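Local coordinates for A putative transcriptional regulator (Rhodococcus sp., PDB 2HKU), which probably acts as a TetR-family transcriptional regulator that binds cis-regulatory DNA through its helix-turn-helix domain, at residues Val100-Leu103 / Leu104-Ala108; Ala167-Ser170 / Ala171-Gly174. All coordinates share one frame; numbering follows the deposited sequence.

Contact 1: Val100-Leu103 / Leu104-Ala108; sequences VGSL and LGPGA
Val100 and Leu104, one helical turn apart at the C-terminal end of helix 92-104, lie side by side and pointing the same way. With Val100 CG1 anti to its own N (chi1 178°) and Leu104 CG anti to its carbonyl carbon, that methyl reaches Leu104 CD1 at 3.6 Å. Leu104 N donates to Val100 O at 2.9 Å through a near-straight bond (160°), the last undistorted i to i+4 bond before the helix ends. This is the tight, buried side: Val194 and Ile197 of helix 190-201 close over Val100, while Leu190 and Ala193 cover Leu104.

Gly105, the first residue to leave helical phi/psi, still donates to Gly101 O at 3.0 Å, but bent to 131° and from above the carbonyl plane. Inside the turn, between buried residues, Gly107 N makes a short bond of 2.6 Å to Ser102 O. A type I turn from Gly105 to Ala108, closed by Ala108 N to Gly105 O, reverses the chain. The solvent side is the exposed Pro106, whose CD rests 3.3 Å from Ser102 O, with Gly101 and Gly105 partly exposed.

Replacing Leu104 with an alanine would probably leave Val100 CG1 without its neighbour and open a gap toward Leu190 and Ala193. Backbone amides satisfy Val100 O, Gly101 O and Ser102 O as the helix ends, and Lys179 NZ donates to Leu104 O, leaving the apolar Val100-Leu104 pair to bury against helix 190-201.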
ATOM      1  N   VAL A 100       0.350  16.331   3.644  1.00 26.71           N
ATOM      2  CA  VAL A 100       1.179  15.132   3.261  1.00 26.48           C
ATOM      3  C   VAL A 100       2.186  14.802   4.297  1.00 26.52           C
ATOM      4  O   VAL A 100       2.311  13.669   4.765  1.00 27.12           O
ATOM      5  CB  VAL A 100       1.822  15.392   1.852  1.00 26.42           C
ATOM      6  CG1 VAL A 100       2.707  14.261   1.427  1.00 24.48           C
ATOM      7  CG2 VAL A 100       0.746  15.611   0.858  1.00 28.50           C
ATOM      8  N   GLY A 101       2.908  15.831   4.774  1.00 29.08           N
ATOM      9  CA  GLY A 101       3.790  15.620   5.918  1.00 24.52           C
ATOM     10  C   GLY A 101       3.162  15.024   7.132  1.00 25.66           C
ATOM     11  O   GLY A 101       3.817  14.268   7.839  1.00 24.38           O
ATOM     12  N   SER A 102       1.903  15.352   7.428  1.00 24.60           N
ATOM     13  CA  SER A 102       1.209  14.718   8.587  1.00 25.11           C
ATOM     14  C   SER A 102       0.928  13.229   8.384  1.00 24.80           C
ATOM     15  O   SER A 102       1.236  12.366   9.238  1.00 26.59           O
ATOM     16  CB  SER A 102      -0.174  15.393   8.841  1.00 23.57           C
ATOM     17  OG  SER A 102      -0.698  14.966  10.099  1.00 23.97           O
ATOM     18  N   LEU A 103       0.294  12.927   7.258  1.00 26.38           N
ATOM     19  CA  LEU A 103      -0.017  11.495   6.945  1.00 26.48           C
ATOM     20  C   LEU A 103       1.263  10.660   6.844  1.00 25.43           C
ATOM     21  O   LEU A 103       1.274   9.593   7.311  1.00 25.72           O
ATOM     22  CB  LEU A 103      -0.830  11.404   5.640  1.00 25.26           C
ATOM     23  CG  LEU A 103      -2.234  12.004   5.758  1.00 25.82           C
ATOM     24  CD1 LEU A 103      -2.787  11.960   4.389  1.00 22.18           C
ATOM     25  CD2 LEU A 103      -3.104  11.230   6.849  1.00 24.74           C
ATOM     26  N   LEU A 104       2.341  11.179   6.237  1.00 27.72           N
ATOM     27  CA  LEU A 104       3.551  10.375   6.012  1.00 27.26           C
ATOM     28  C   LEU A 104       4.437  10.333   7.213  1.00 29.72           C
ATOM     29  O   LEU A 104       5.260   9.415   7.379  1.00 28.92           O
ATOM     30  CB  LEU A 104       4.327  10.834   4.770  1.00 27.15           C
ATOM     31  CG  LEU A 104       3.526  10.668   3.472  1.00 24.79           C
ATOM     32  CD1 LEU A 104       4.270  11.133   2.218  1.00 27.06           C
ATOM     33  CD2 LEU A 104       3.092   9.209   3.291  1.00 30.37           C
ATOM     34  N   GLY A 105       4.266  11.315   8.104  1.00 30.77           N
ATOM     35  CA  GLY A 105       5.061  11.332   9.312  1.00 29.43           C
ATOM     36  C   GLY A 105       4.349  10.920  10.568  1.00 30.60           C
ATOM     37  O   GLY A 105       4.280   9.726  10.884  1.00 30.76           O
ATOM     38  N   PRO A 106       3.801  11.900  11.345  1.00 29.87           N
ATOM     39  CA  PRO A 106       3.176  11.368  12.521  1.00 29.20           C
ATOM     40  C   PRO A 106       1.935  10.452  12.284  1.00 27.14           C
ATOM     41  O   PRO A 106       1.599   9.693  13.156  1.00 28.38           O
ATOM     42  CB  PRO A 106       2.770  12.634  13.336  1.00 28.87           C
ATOM     43  CG  PRO A 106       2.753  13.695  12.376  1.00 29.27           C
ATOM     44  CD  PRO A 106       3.693  13.373  11.260  1.00 32.03           C
ATOM     45  N   GLY A 107       1.229  10.585  11.173  1.00 28.53           N
ATOM     46  CA  GLY A 107      -0.002   9.733  10.949  1.00 28.66           C
ATOM     47  C   GLY A 107       0.380   8.372  10.316  1.00 28.00           C
ATOM     48  O   GLY A 107      -0.492   7.550  10.029  1.00 26.25           O
ATOM     49  N   ALA A 108       1.682   8.134  10.088  1.00 27.80           N
ATOM     50  CA  ALA A 108       2.074   6.928   9.302  1.00 26.15           C
ATOM     51  C   ALA A 108       1.726   5.630  10.031  1.00 25.61           C
ATOM     52  O   ALA A 108       1.108   4.748   9.433  1.00 25.37           O
ATOM     53  CB  ALA A 108       3.585   6.997   8.833  1.00 26.10           C
TER

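Contact 2: Ala167-Ser170 / Ala171-Gly174; sequences AFWS and AIFG. With EDO (1,2-ethanediol), chain D.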
ATOM      1  N   ALA A 167      -6.330   8.574  -6.300  1.00 18.67           N
ATOM      2  CA  ALA A 167      -4.908   8.645  -6.682  1.00 20.90           C
ATOM      3  C   ALA A 167      -4.083   9.178  -5.562  1.00 20.44           C
ATOM      4  O   ALA A 167      -2.968   8.694  -5.305  1.00 21.57           O
ATOM      5  CB  ALA A 167      -4.733   9.544  -7.942  1.00 20.01           C
ATOM      6  N   PHE A 168      -4.637  10.131  -4.824  1.00 18.85           N
ATOM      7  CA  PHE A 168      -3.956  10.670  -3.634  1.00 19.05           C
ATOM      8  C   PHE A 168      -3.891   9.545  -2.516  1.00 18.46           C
ATOM      9  O   PHE A 168      -2.842   9.220  -1.982  1.00 19.57           O
ATOM     10  CB  PHE A 168      -4.675  11.902  -3.063  1.00 18.95           C
ATOM     11  CG  PHE A 168      -4.009  12.414  -1.713  1.00 21.24           C
ATOM     12  CD1 PHE A 168      -2.853  13.186  -1.752  1.00 21.83           C
ATOM     13  CD2 PHE A 168      -4.549  12.071  -0.462  1.00 20.17           C
ATOM     14  CE1 PHE A 168      -2.239  13.639  -0.522  1.00 16.68           C
ATOM     15  CE2 PHE A 168      -4.014  12.473   0.769  1.00 23.27           C
ATOM     16  CZ  PHE A 168      -2.795  13.237   0.761  1.00 18.17           C
ATOM     17  N   TRP A 169      -5.024   8.963  -2.169  1.00 18.06           N
ATOM     18  CA  TRP A 169      -5.009   7.928  -1.138  1.00 18.19           C
ATOM     19  C   TRP A 169      -4.159   6.660  -1.450  1.00 18.54           C
ATOM     20  O   TRP A 169      -3.528   6.124  -0.559  1.00 17.85           O
ATOM     21  CB  TRP A 169      -6.444   7.591  -0.644  1.00 18.32           C
ATOM     22  CG  TRP A 169      -6.839   8.603   0.464  1.00 20.66           C
ATOM     23  CD1 TRP A 169      -7.689   9.681   0.339  1.00 23.30           C
ATOM     24  CD2 TRP A 169      -6.318   8.640   1.781  1.00 18.90           C
ATOM     25  NE1 TRP A 169      -7.704  10.397   1.535  1.00 22.74           N
ATOM     26  CE2 TRP A 169      -6.870   9.762   2.427  1.00 24.13           C
ATOM     27  CE3 TRP A 169      -5.380   7.841   2.484  1.00 18.82           C
ATOM     28  CZ2 TRP A 169      -6.535  10.097   3.740  1.00 22.64           C
ATOM     29  CZ3 TRP A 169      -5.075   8.170   3.804  1.00 23.05           C
ATOM     30  CH2 TRP A 169      -5.701   9.234   4.435  1.00 20.14           C
ATOM     31  N   SER A 170      -4.277   6.104  -2.651  1.00 16.96           N
ATOM     32  CA  SER A 170      -3.459   4.891  -2.944  1.00 19.64           C
ATOM     33  C   SER A 170      -1.959   5.144  -2.966  1.00 18.65           C
ATOM     34  O   SER A 170      -1.213   4.301  -2.524  1.00 18.62           O
ATOM     35  CB  SER A 170      -3.859   4.295  -4.263  1.00 20.00           C
ATOM     36  OG  SER A 170      -3.827   5.307  -5.225  1.00 27.73           O
ATOM     37  N   ALA A 171      -1.536   6.345  -3.404  1.00 20.39           N
ATOM     38  CA  ALA A 171      -0.111   6.835  -3.190  1.00 20.90           C
ATOM     39  C   ALA A 171       0.283   6.873  -1.692  1.00 20.75           C
ATOM     40  O   ALA A 171       1.345   6.370  -1.267  1.00 19.41           O
ATOM     41  CB  ALA A 171       0.101   8.264  -3.831  1.00 22.10           C
ATOM     42  N   ILE A 172      -0.562   7.538  -0.883  1.00 20.92           N
ATOM     43  CA  ILE A 172      -0.322   7.537   0.526  1.00 19.89           C
ATOM     44  C   ILE A 172      -0.121   6.108   1.094  1.00 19.30           C
ATOM     45  O   ILE A 172       0.860   5.871   1.766  1.00 19.55           O
ATOM     46  CB  ILE A 172      -1.398   8.363   1.337  1.00 20.12           C
ATOM     47  CG1 ILE A 172      -1.326   9.885   0.969  1.00 19.62           C
ATOM     48  CG2 ILE A 172      -1.251   8.077   2.810  1.00 18.46           C
ATOM     49  CD1 ILE A 172      -0.066  10.651   1.514  1.00 21.84           C
ATOM     50  N   PHE A 173      -1.054   5.185   0.818  1.00 19.90           N
ATOM     51  CA  PHE A 173      -0.938   3.773   1.263  1.00 19.35           C
ATOM     52  C   PHE A 173       0.366   3.127   0.816  1.00 18.37           C
ATOM     53  O   PHE A 173       1.130   2.589   1.643  1.00 18.48           O
ATOM     54  CB  PHE A 173      -2.143   2.938   0.760  1.00 17.62           C
ATOM     55  CG  PHE A 173      -3.494   3.416   1.286  1.00 16.95           C
ATOM     56  CD1 PHE A 173      -3.623   3.942   2.570  1.00 16.05           C
ATOM     57  CD2 PHE A 173      -4.622   3.314   0.484  1.00 17.20           C
ATOM     58  CE1 PHE A 173      -4.934   4.381   3.014  1.00 17.97           C
ATOM     59  CE2 PHE A 173      -5.910   3.719   0.893  1.00 16.52           C
ATOM     60  CZ  PHE A 173      -6.058   4.250   2.103  1.00 21.83           C
ATOM     61  N   GLY A 174       0.667   3.256  -0.464  1.00 19.99           N
ATOM     62  CA  GLY A 174       1.918   2.619  -1.060  1.00 19.88           C
ATOM     63  C   GLY A 174       3.208   3.281  -0.542  1.00 22.08           C
ATOM     64  O   GLY A 174       4.246   2.612  -0.338  1.00 21.95           O
TER
HETATM   65  C1  EDO D 302      -6.878  14.695   1.728  1.00 27.62           C
HETATM   66  O1  EDO D 302      -7.742  15.757   2.229  1.00 29.15           O
HETATM   67  C2  EDO D 302      -6.889  13.703   2.866  1.00 20.03           C
HETATM   68  O2  EDO D 302      -8.163  13.023   2.725  1.00 27.68           O
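Two successive turns of helix 161-181, within the C-terminal domain of this TetR-family protein, make up this contact. Ile172 N to Phe168 O and Phe173 N to Trp169 O, each 3.0 Å and nearly straight, give a regular alpha-helical ladder; the bond from Ala171 N to Ala167 O is weak.

On this frame Ile172 CG1 lies over one face of the Phe168 ring, a CH-pi contact 3.9 Å from the centroid and 21° off the normal. Phe168 CG is anti to its N (chi1 175°), which carries the ring forward along the helix, toward that methylene. Trp169 and Phe173 form an oblique aromatic pair, planes at 39°, with CE3 of Trp169 3.5 Å from CE1 of Phe173. The Phe173 ring also lays a face over Trp169 O. At the indole edge, Trp169 NE1 donates to O2 of a bound 1,2-ethanediol at 2.9 Å through a bent bond; Glu83, Ser141 and the Leu146 amide also hold this probable crystallisation additive.

Helix 92-104 packs on Phe168 and Ile172, helix 190-201 on Ala171 and Ile172, helix 125-152 on Phe168 and Trp169, and helix 108-120 on Phe173, while the second subunit reaches Ala167, Ser170 and Phe173.

Following the chain from the N terminus, contact 1 comes first, ending helix 92-104 and turning into helix 108-120; contact 2 follows within helix 161-181. Each is local and closes no long loop, and the two lie in series, neither nested nor crossed, with centres 12 Å apart. They nevertheless touch in space. Val100 CG2 packs on Phe168 CE1 at 3.8 Å, Leu103 CD1 lies 3.8 Å from Phe168 CZ, and Leu104 CD2 comes within 3.9 Å of Ile172 CD1. These apolar meetings join helix 92-104 to helix 161-181. Ile197 of helix 190-201 is shared by both contacts, tying them into one helical core.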